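Local coordinates for protein alanine racemase (Actinobacillus succinogenes, PDB 3C3K) that is of unknown function but carries the two-lobed fold of periplasmic-binding-protein-like proteins, as in the ligand-sensing domains of LacI-type regulators, at residues A111-V116 with L147-F152; Q118-G123 with K151-D156; A51-C56 with L74-E79. All coordinates share one frame; numbering follows the deposited sequence.

Contact 1. Residues A111-V116 with L147-F152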
# COMPACT_ATOMS: atom_id res chain seq x y z
N ALA B 111 -18.44 -8.14 13.88
CA ALA B 111 -17.70 -6.88 14.02
C ALA B 111 -18.55 -5.67 13.65
O ALA B 111 -18.48 -4.70 14.36
CB ALA B 111 -16.44 -6.88 13.18
N SER B 112 -19.28 -5.69 12.51
CA SER B 112 -20.03 -4.51 12.16
C SER B 112 -21.22 -4.24 13.04
O SER B 112 -21.50 -3.09 13.30
CB SER B 112 -20.39 -4.45 10.68
OG SER B 112 -20.69 -5.73 10.30
N GLU B 113 -21.90 -5.27 13.56
CA GLU B 113 -23.00 -5.02 14.49
C GLU B 113 -22.46 -4.44 15.77
O GLU B 113 -23.11 -3.61 16.35
CB GLU B 113 -23.83 -6.30 14.79
CG GLU B 113 -24.45 -6.91 13.57
CD GLU B 113 -25.27 -8.16 13.89
OE1 GLU B 113 -24.83 -8.98 14.72
OE2 GLU B 113 -26.32 -8.32 13.27
N TYR B 114 -21.31 -4.93 16.24
CA TYR B 114 -20.60 -4.42 17.42
C TYR B 114 -20.23 -2.96 17.27
O TYR B 114 -20.33 -2.23 18.20
CB TYR B 114 -19.28 -5.16 17.66
CG TYR B 114 -18.68 -4.87 19.02
CD1 TYR B 114 -17.78 -3.84 19.21
CD2 TYR B 114 -19.03 -5.65 20.12
CE1 TYR B 114 -17.21 -3.58 20.48
CE2 TYR B 114 -18.48 -5.42 21.41
CZ TYR B 114 -17.60 -4.36 21.58
OH TYR B 114 -17.07 -4.16 22.83
N VAL B 115 -19.73 -2.58 16.11
CA VAL B 115 -19.51 -1.14 15.74
C VAL B 115 -20.75 -0.29 15.95
O VAL B 115 -20.70 0.70 16.67
CB VAL B 115 -18.95 -1.00 14.34
CG1 VAL B 115 -19.00 0.50 13.90
CG2 VAL B 115 -17.49 -1.61 14.30
N VAL B 116 -21.86 -0.70 15.35
CA VAL B 116 -23.12 0.00 15.55
C VAL B 116 -23.57 0.00 17.02
O VAL B 116 -23.97 1.04 17.53
CB VAL B 116 -24.23 -0.58 14.69
CG1 VAL B 116 -25.56 0.11 14.99
CG2 VAL B 116 -23.86 -0.40 13.23
N LEU B 147 -27.25 -2.35 8.56
CA LEU B 147 -28.67 -2.02 8.35
C LEU B 147 -29.57 -2.74 9.37
O LEU B 147 -30.48 -2.15 9.97
CB LEU B 147 -29.08 -2.51 6.99
CG LEU B 147 -28.65 -1.65 5.81
CD1 LEU B 147 -29.07 -2.38 4.52
CD2 LEU B 147 -29.35 -0.35 5.97
N ASN B 148 -29.29 -4.02 9.60
CA ASN B 148 -30.03 -4.81 10.59
C ASN B 148 -29.87 -4.30 11.99
O ASN B 148 -30.82 -4.36 12.80
CB ASN B 148 -29.66 -6.30 10.56
CG ASN B 148 -29.93 -6.94 9.23
OD1 ASN B 148 -30.76 -6.47 8.46
ND2 ASN B 148 -29.20 -8.02 8.93
N ARG B 149 -28.69 -3.83 12.34
CA ARG B 149 -28.47 -3.40 13.73
C ARG B 149 -29.10 -2.05 13.99
O ARG B 149 -29.57 -1.74 15.08
CB ARG B 149 -26.97 -3.43 14.02
CG ARG B 149 -26.63 -3.67 15.44
CD ARG B 149 -27.03 -5.08 15.87
NE ARG B 149 -26.81 -5.26 17.30
CZ ARG B 149 -27.34 -6.25 17.98
NH1 ARG B 149 -28.08 -7.13 17.34
NH2 ARG B 149 -27.14 -6.35 19.29
N LEU B 150 -29.18 -1.21 12.97
CA LEU B 150 -29.93 0.05 13.12
C LEU B 150 -31.39 -0.22 13.42
O LEU B 150 -31.97 0.47 14.24
CB LEU B 150 -29.83 1.00 11.91
CG LEU B 150 -28.43 1.54 11.52
CD1 LEU B 150 -28.54 2.49 10.30
CD2 LEU B 150 -27.76 2.22 12.69
N LYS B 151 -31.99 -1.16 12.69
CA LYS B 151 -33.41 -1.51 12.82
C LYS B 151 -33.57 -2.18 14.17
O LYS B 151 -34.60 -2.04 14.83
CB LYS B 151 -33.85 -2.54 11.76
CG LYS B 151 -33.86 -2.16 10.25
CD LYS B 151 -34.41 -0.77 10.03
CE LYS B 151 -33.26 0.25 9.75
NZ LYS B 151 -33.65 1.73 9.70
N PHE B 152 -32.58 -2.97 14.56
CA PHE B 152 -32.62 -3.57 15.88
C PHE B 152 -32.71 -2.53 17.00
O PHE B 152 -33.30 -2.76 18.04
CB PHE B 152 -31.38 -4.41 16.09
CG PHE B 152 -31.23 -4.92 17.46
CD1 PHE B 152 -31.94 -6.05 17.88
CD2 PHE B 152 -30.32 -4.36 18.29
CE1 PHE B 152 -31.76 -6.57 19.17
CE2 PHE B 152 -30.13 -4.86 19.57
CZ PHE B 152 -30.85 -5.95 20.01
O HOH W 1 -28.92 -7.51 14.59
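Water 1 is gripped from both helices: Arg149 NH1 donates to its oxygen over 2.9 Å, and the water in turn donates to Glu113 OE2 over 3.0 Å. It lies at the edge of the guanidinium, in its plane. The two charged groups do not meet directly. Glu113 OE1 stays 4.6 Å from Arg149 NH1 and well out of the guanidinium plane, so no N-H points at it. Contact is made lower down, where the two side chains cross at about a right angle and Glu113 CB rests 3.6 Å from Arg149 CD. A bend at chi2 (67°) folds the arginine chain across that methylene. NH1 sits 3.6 Å above the centre of the Phe152 ring, a cation-pi contact within helix 137-152, while NE forms a salt bridge with Asp117. Deeper in, Val116 CG1 meets Leu150 CD2 at 3.8 Å and also touches Arg149 CB at 3.9 Å. The axes of the two segments come within 9.1 Å, and their N-to-C directions differ by 39°. Arg149 thus serves the interface twice: its aliphatic part packs on helix 108-121, and its head, fixed by water, aspartate and aromatic ring, probably offsets the negative charges of Glu113 and Asp117.

Contact 2. Residues Q118-G123 with K151-D156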
# COMPACT_ATOMS: atom_id res chain seq x y z
N GLN B 118 -21.73 0.06 19.62
CA GLN B 118 -20.89 0.98 20.38
C GLN B 118 -21.23 2.42 20.07
O GLN B 118 -21.36 3.23 20.97
CB GLN B 118 -19.41 0.78 20.10
CG GLN B 118 -18.88 -0.59 20.47
CD GLN B 118 -19.48 -1.11 21.72
OE1 GLN B 118 -19.25 -0.57 22.80
NE2 GLN B 118 -20.23 -2.21 21.60
N LEU B 119 -21.38 2.75 18.80
CA LEU B 119 -21.89 4.07 18.43
C LEU B 119 -23.23 4.41 19.11
O LEU B 119 -23.39 5.50 19.60
CB LEU B 119 -21.94 4.27 16.91
CG LEU B 119 -20.58 4.25 16.22
CD1 LEU B 119 -20.74 3.98 14.71
CD2 LEU B 119 -19.80 5.55 16.47
N VAL B 120 -24.18 3.50 19.15
CA VAL B 120 -25.49 3.77 19.79
C VAL B 120 -25.36 3.93 21.30
O VAL B 120 -26.01 4.81 21.87
CB VAL B 120 -26.49 2.64 19.46
CG1 VAL B 120 -27.74 2.60 20.44
CG2 VAL B 120 -26.93 2.75 18.00
N LYS B 121 -24.47 3.16 21.94
CA LYS B 121 -24.20 3.30 23.35
C LYS B 121 -23.66 4.68 23.66
O LYS B 121 -23.91 5.24 24.73
CB LYS B 121 -23.16 2.25 23.83
CG LYS B 121 -23.77 1.01 24.49
CD LYS B 121 -22.69 0.03 24.97
CE LYS B 121 -21.94 0.60 26.18
NZ LYS B 121 -21.82 -0.40 27.32
N SER B 122 -22.86 5.22 22.76
CA SER B 122 -22.24 6.50 23.03
C SER B 122 -23.22 7.61 22.70
O SER B 122 -22.86 8.75 22.81
CB SER B 122 -20.93 6.64 22.26
OG SER B 122 -21.20 7.03 20.93
N GLY B 123 -24.46 7.26 22.31
CA GLY B 123 -25.50 8.28 22.14
C GLY B 123 -25.78 8.70 20.70
O GLY B 123 -26.61 9.56 20.48
N LYS B 151 -31.99 -1.16 12.69
CA LYS B 151 -33.41 -1.51 12.82
C LYS B 151 -33.57 -2.18 14.17
O LYS B 151 -34.60 -2.04 14.83
CB LYS B 151 -33.85 -2.54 11.76
CG LYS B 151 -33.86 -2.16 10.25
CD LYS B 151 -34.41 -0.77 10.03
CE LYS B 151 -33.26 0.25 9.75
NZ LYS B 151 -33.65 1.73 9.70
N PHE B 152 -32.58 -2.97 14.56
CA PHE B 152 -32.62 -3.57 15.88
C PHE B 152 -32.71 -2.53 17.00
O PHE B 152 -33.30 -2.76 18.04
CB PHE B 152 -31.38 -4.41 16.09
CG PHE B 152 -31.23 -4.92 17.46
CD1 PHE B 152 -31.94 -6.05 17.88
CD2 PHE B 152 -30.32 -4.36 18.29
CE1 PHE B 152 -31.76 -6.57 19.17
CE2 PHE B 152 -30.13 -4.86 19.57
CZ PHE B 152 -30.85 -5.95 20.01
N HIS B 153 -32.07 -1.40 16.79
CA HIS B 153 -32.12 -0.31 17.79
C HIS B 153 -33.25 0.68 17.50
O HIS B 153 -33.35 1.72 18.11
CB HIS B 153 -30.77 0.42 17.83
CG HIS B 153 -29.68 -0.37 18.49
ND1 HIS B 153 -29.75 -0.76 19.81
CD2 HIS B 153 -28.52 -0.88 18.00
CE1 HIS B 153 -28.66 -1.45 20.12
NE2 HIS B 153 -27.90 -1.55 19.03
N GLY B 154 -34.08 0.35 16.53
CA GLY B 154 -35.21 1.20 16.21
C GLY B 154 -34.84 2.59 15.74
O GLY B 154 -35.56 3.50 15.98
N LEU B 155 -33.66 2.75 15.11
CA LEU B 155 -33.21 4.02 14.60
C LEU B 155 -33.93 4.32 13.28
O LEU B 155 -34.08 3.46 12.45
CB LEU B 155 -31.68 4.06 14.47
CG LEU B 155 -30.90 3.68 15.77
CD1 LEU B 155 -29.41 3.60 15.65
CD2 LEU B 155 -31.20 4.64 16.91
N ASP B 156 -34.35 5.55 13.08
CA ASP B 156 -35.03 5.90 11.84
C ASP B 156 -34.04 6.20 10.66
O ASP B 156 -34.34 5.94 9.47
CB ASP B 156 -35.90 7.10 12.12
CG ASP B 156 -36.96 7.32 11.00
OD1 ASP B 156 -37.11 6.46 10.07
OD2 ASP B 156 -37.62 8.36 11.07
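In Val120, CG1 stands anti to the backbone N (chi1 162°) and CG2 anti to the carbonyl carbon, so that one methyl faces the imidazole of His153 and the other reaches Leu155. His153 answers with CG anti to its own carbonyl carbon (chi1 -73°), and chi2 of -62° turns the ring face to the valine. CG1 stands 4.0 Å from the centroid of the His153 ring, nearly straight above it, a CH-pi contact over the face. CG2 lies over the same face but is displaced outward past CD2, with 4.0 Å between Val120 CG2 and His153 CD2. The tighter apolar meeting is Val120 CG2 against Leu155 CD1 at 3.5 Å, where the two side chains lie alongside each other and point opposite ways. On the opposite face of the imidazole lies Phe152 CD2, 3.7 Å above the plane of the His153 ring and over its centre, so the ring is sandwiched between an aliphatic methyl and an aromatic carbon. Its rotation is fixed further by NE2, hydrogen-bonded to Asp117 OD1.

Both helices end here, each in a Schellman motif. In one, Gly123 with positive phi closes helix 108-121 by a bond of 2.9 Å from its N to Val120 O. In the other, Gly154 is the C-prime residue: its N reaches Lys151 O at 3.0 Å, and Leu155 N bonds back to Leu150 O. Val120 also packs on Ile127 of strand 127-131. Helices 108-121 and 137-152, joined in sequence through that strand of the parallel four-stranded sheet, are as expected of an alpha/beta lobe of a periplasmic-binding-protein-like fold.

Contact 3. Residues A51-C56 with L74-E79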
# COMPACT_ATOMS: atom_id res chain seq x y z
N ALA B 51 -10.92 -12.28 -15.97
CA ALA B 51 -9.98 -12.48 -17.06
C ALA B 51 -8.57 -12.50 -16.48
O ALA B 51 -7.76 -13.34 -16.87
CB ALA B 51 -10.12 -11.42 -18.12
N ARG B 52 -8.28 -11.57 -15.57
CA ARG B 52 -6.98 -11.61 -14.88
C ARG B 52 -6.76 -12.92 -14.13
O ARG B 52 -5.71 -13.50 -14.19
CB ARG B 52 -6.86 -10.46 -13.89
CG ARG B 52 -6.47 -9.20 -14.50
CD ARG B 52 -6.15 -8.18 -13.42
NE ARG B 52 -6.11 -6.84 -13.98
CZ ARG B 52 -6.25 -5.70 -13.31
NH1 ARG B 52 -6.45 -5.71 -11.98
NH2 ARG B 52 -6.18 -4.54 -13.96
N SER B 53 -7.78 -13.39 -13.41
CA SER B 53 -7.66 -14.61 -12.63
C SER B 53 -7.37 -15.80 -13.49
O SER B 53 -6.46 -16.58 -13.20
CB SER B 53 -8.95 -14.89 -11.92
OG SER B 53 -9.29 -13.77 -11.14
N ARG B 54 -8.16 -15.96 -14.55
CA ARG B 54 -7.97 -17.08 -15.45
C ARG B 54 -6.56 -17.11 -15.99
O ARG B 54 -5.92 -18.17 -16.15
CB ARG B 54 -8.97 -16.99 -16.59
CG ARG B 54 -10.32 -17.49 -16.18
CD ARG B 54 -11.36 -17.52 -17.32
NE ARG B 54 -12.54 -18.18 -16.77
CZ ARG B 54 -13.81 -17.90 -17.05
NH1 ARG B 54 -14.13 -16.95 -17.93
NH2 ARG B 54 -14.77 -18.59 -16.43
N SER B 55 -6.06 -15.91 -16.29
CA SER B 55 -4.76 -15.81 -16.90
C SER B 55 -3.64 -16.21 -15.93
O SER B 55 -2.75 -16.98 -16.26
CB SER B 55 -4.61 -14.41 -17.53
OG SER B 55 -3.29 -13.97 -17.48
N CYS B 56 -3.70 -15.73 -14.70
CA CYS B 56 -2.56 -15.99 -13.83
C CYS B 56 -2.63 -17.45 -13.43
O CYS B 56 -1.63 -18.02 -13.04
CB CYS B 56 -2.50 -15.03 -12.63
SG CYS B 56 -3.82 -15.27 -11.48
N LEU B 74 -15.80 -13.89 -3.11
CA LEU B 74 -16.25 -15.27 -2.87
C LEU B 74 -16.92 -15.85 -4.06
O LEU B 74 -16.74 -17.01 -4.35
CB LEU B 74 -17.26 -15.27 -1.70
CG LEU B 74 -17.76 -16.60 -1.15
CD1 LEU B 74 -16.60 -17.27 -0.48
CD2 LEU B 74 -18.87 -16.30 -0.18
N SER B 75 -17.67 -15.03 -4.82
CA SER B 75 -18.41 -15.54 -5.95
C SER B 75 -17.56 -15.97 -7.20
O SER B 75 -18.08 -16.55 -8.21
CB SER B 75 -19.35 -14.45 -6.40
OG SER B 75 -18.62 -13.36 -6.89
N GLU B 76 -16.27 -15.68 -7.11
CA GLU B 76 -15.33 -16.09 -8.14
C GLU B 76 -14.96 -17.56 -7.96
O GLU B 76 -14.51 -18.17 -8.89
CB GLU B 76 -14.05 -15.24 -8.05
CG GLU B 76 -13.21 -15.26 -9.35
CD GLU B 76 -12.00 -14.36 -9.31
OE1 GLU B 76 -11.17 -14.49 -8.35
OE2 GLU B 76 -11.86 -13.57 -10.28
N LEU B 77 -15.07 -18.09 -6.74
CA LEU B 77 -14.65 -19.45 -6.47
C LEU B 77 -15.29 -20.46 -7.43
O LEU B 77 -14.57 -21.20 -8.07
CB LEU B 77 -14.86 -19.82 -5.01
CG LEU B 77 -13.70 -19.83 -4.00
CD1 LEU B 77 -12.66 -18.90 -4.31
CD2 LEU B 77 -14.21 -19.70 -2.55
N PRO B 78 -16.65 -20.46 -7.55
CA PRO B 78 -17.27 -21.45 -8.47
C PRO B 78 -16.86 -21.26 -9.94
O PRO B 78 -16.79 -22.24 -10.67
CB PRO B 78 -18.79 -21.27 -8.22
CG PRO B 78 -18.92 -19.91 -7.70
CD PRO B 78 -17.68 -19.65 -6.86
N GLU B 79 -16.47 -20.05 -10.32
CA GLU B 79 -16.04 -19.76 -11.68
C GLU B 79 -14.62 -20.31 -11.98
O GLU B 79 -14.22 -20.41 -13.13
CB GLU B 79 -16.07 -18.26 -11.88
CG GLU B 79 -17.46 -17.65 -11.74
CD GLU B 79 -17.52 -16.13 -12.01
OE1 GLU B 79 -18.46 -15.68 -12.72
OE2 GLU B 79 -16.65 -15.37 -11.51
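This contact belongs to the lobe built on the six-stranded parallel sheet, where helix 50-56, which follows strand 39-45, meets the turn leading from strand 68-70 into helix 77-84. Its centre is a single short polar bridge: Ser53 OG lies 2.7 Å from Glu76 OE2. The serine hydroxyl is also within hydrogen-bonding distance of Asp49 O, just ahead of helix 50-56, and so lies between two oxygens. Glu76 reaches across because CG stands anti to the backbone N (chi1 -161°) and the chain then runs on extended, bringing the carboxylate end to the hydroxyl. Its other oxygen, OE1, is 3.4 Å from Ser53 OG at a poor angle and lies close to Asp72 OD2. This nearness of like charges would probably raise the proton affinity of one of the two carboxylates.

At the exposed side of the contact Arg54, extended from CG to NE, brings the edge of its guanidinium near the backbone of Glu79, but the 3.8 Å from Arg54 NH2 to Glu79 O is too long for a hydrogen bond. The charged ends remain well apart, with Arg54 NH2 6.0 Å from Glu79 OE1, so attraction there is at most long-range.

Glu76 and Glu79 both also touch Leu50, at the start of helix 50-56. Away from the bridge, Arg52 forms a salt bridge with Glu35 of the second subunit. Toward the sheet, Cys56 touches Leu12 and Met14 of strand 9-15, and Leu77 touches Trp89 and Gln91 of strand 89-92.

Overall arrangement
Contacts 1 and 2 are successive parts of one helix pair, 108-121 with 137-152. Their centres are 8 Å apart, they share Lys151 and Phe152, and the turn that ends helix 137-152 links them through the backbone. Asp117, outside the segments of both, is a polar partner common to the two. Contact 3 belongs to the other lobe, with the six-stranded sheet, and precedes both along the chain. Its centre is 31 Å from that of contact 1 and 39 Å from that of contact 2, which lies on the opposite side of the chain's centre. Among the three, contact 3 alone has residues within reach of the second subunit.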